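Local coordinates for quinoline 2-oxidoreductase large subunit (Pseudomonas putida, PDB 1T3Q), which carries the molybdenum–pterin cytosine dinucleotide cofactor of a molybdenum hydroxylase that oxidises quinoline at position 2, at residues 115-120 and 132-137. Sequence-based numbering, arbitrary orientation.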
# COMPACT_ATOMS: atom_id res chain seq x y z
N ILE B 115 19.12 -8.04 -23.54
CA ILE B 115 19.25 -8.94 -22.40
C ILE B 115 19.37 -10.39 -22.87
O ILE B 115 18.61 -10.84 -23.72
CB ILE B 115 18.04 -8.81 -21.46
CG1 ILE B 115 17.81 -7.34 -21.11
CG2 ILE B 115 18.28 -9.62 -20.20
CD1 ILE B 115 16.52 -7.08 -20.35
N VAL B 116 20.33 -11.12 -22.32
CA VAL B 116 20.52 -12.52 -22.69
C VAL B 116 20.26 -13.43 -21.49
O VAL B 116 20.06 -14.63 -21.63
CB VAL B 116 21.94 -12.78 -23.24
CG1 VAL B 116 22.21 -11.88 -24.43
CG2 VAL B 116 22.98 -12.56 -22.15
N ALA B 117 20.27 -12.83 -20.30
CA ALA B 117 20.02 -13.58 -19.07
C ALA B 117 19.69 -12.63 -17.93
O ALA B 117 20.17 -11.50 -17.89
CB ALA B 117 21.24 -14.42 -18.70
N VAL B 118 18.85 -13.09 -17.01
CA VAL B 118 18.48 -12.30 -15.85
C VAL B 118 18.71 -13.10 -14.58
O VAL B 118 18.55 -14.33 -14.55
CB VAL B 118 17.00 -11.84 -15.88
CG1 VAL B 118 16.81 -10.81 -16.99
CG2 VAL B 118 16.08 -13.03 -16.09
N VAL B 119 19.12 -12.40 -13.53
CA VAL B 119 19.37 -13.03 -12.24
C VAL B 119 18.55 -12.33 -11.17
O VAL B 119 18.51 -11.09 -11.12
CB VAL B 119 20.86 -12.92 -11.85
CG1 VAL B 119 21.07 -13.51 -10.46
CG2 VAL B 119 21.74 -13.64 -12.88
N VAL B 120 17.89 -13.11 -10.33
CA VAL B 120 17.12 -12.55 -9.23
C VAL B 120 17.85 -12.99 -7.96
O VAL B 120 18.12 -14.18 -7.76
CB VAL B 120 15.68 -13.07 -9.21
CG1 VAL B 120 14.96 -12.57 -7.97
CG2 VAL B 120 14.94 -12.58 -10.46
N GLN B 132 27.92 -11.93 -13.46
CA GLN B 132 29.28 -12.01 -13.98
C GLN B 132 29.80 -13.45 -13.99
O GLN B 132 30.86 -13.73 -14.55
CB GLN B 132 30.23 -11.14 -13.16
CG GLN B 132 29.89 -9.67 -13.17
CD GLN B 132 31.04 -8.83 -12.65
OE1 GLN B 132 31.86 -8.35 -13.42
NE2 GLN B 132 31.10 -8.68 -11.33
N LEU B 133 29.06 -14.36 -13.37
CA LEU B 133 29.47 -15.76 -13.31
C LEU B 133 28.91 -16.56 -14.46
O LEU B 133 29.34 -17.69 -14.71
CB LEU B 133 29.03 -16.39 -11.99
CG LEU B 133 29.72 -15.86 -10.73
CD1 LEU B 133 29.20 -16.58 -9.51
CD2 LEU B 133 31.23 -16.04 -10.86
N ILE B 134 27.96 -15.97 -15.18
CA ILE B 134 27.33 -16.64 -16.31
C ILE B 134 28.31 -16.73 -17.47
O ILE B 134 28.99 -15.75 -17.80
CB ILE B 134 26.07 -15.87 -16.76
CG1 ILE B 134 25.08 -15.76 -15.60
CG2 ILE B 134 25.42 -16.58 -17.95
CD1 ILE B 134 23.84 -14.93 -15.90
N GLN B 135 28.39 -17.91 -18.07
CA GLN B 135 29.29 -18.13 -19.20
C GLN B 135 28.48 -18.23 -20.48
O GLN B 135 27.62 -19.10 -20.61
CB GLN B 135 30.10 -19.41 -18.98
CG GLN B 135 30.90 -19.42 -17.68
N VAL B 136 28.75 -17.34 -21.42
CA VAL B 136 28.04 -17.33 -22.69
C VAL B 136 29.02 -17.43 -23.86
O VAL B 136 30.04 -16.75 -23.89
CB VAL B 136 27.22 -16.02 -22.88
CG1 VAL B 136 26.37 -16.11 -24.14
CG2 VAL B 136 26.34 -15.78 -21.66
N GLU B 137 28.70 -18.29 -24.82
CA GLU B 137 29.55 -18.44 -26.00
C GLU B 137 28.80 -17.84 -27.19
O GLU B 137 27.67 -18.24 -27.48
CB GLU B 137 29.87 -19.91 -26.27
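Ala117, whose backbone, like that of Val116, is hydrogen-bonded to Leu48 of strand 43-49, turns its CB to Ile134. No hydrogen bond joins residues 115-120 to 132-137 themselves; with the CA atoms of Ala117 and Ile134 8.4 Å apart, side chains alone bridge the gap, a small example of how two sheets of one domain are packed together. One methyl group does most of the work. CD1 of Ile134 lies 3.9 Å from CB of Ala117 and also 3.9 Å from CG2 of Val119, resting over the gap between two residues whose side chains emerge from the same face of the strand. The reach comes from an extended side chain: CD1 is anti to CA about the CB-CG1 bond (chi2 175°), which carries it away from its own backbone. On Val119, CG1 is anti to the backbone N (chi1 176°), leaving CG2 beside that N as the branch that touches. The side chains of Val119 and Ile134 run alongside each other in opposite senses.

Val116 and Ala117 opposite Leu48 form a classic beta bulge, and both direct their CB atoms at 132-137, whereas Val118 points away from 132-137, and its side chain touches Trp75 and Leu104. Within the a/b hammerhead family region, strand 115-121 belongs to a mixed sheet and strand 135-140 borders a separate antiparallel one, with helix 124-131 making the connection between them. Val116 and Val136 flank the contact more loosely, their CG2 atoms 4.7 Å apart. Ile134 is buried at this junction, touching Leu48 and Val74 from the mixed sheet and Ile60 from the strand that pairs with 135-140; Val119 also packs on Val71 and Val74.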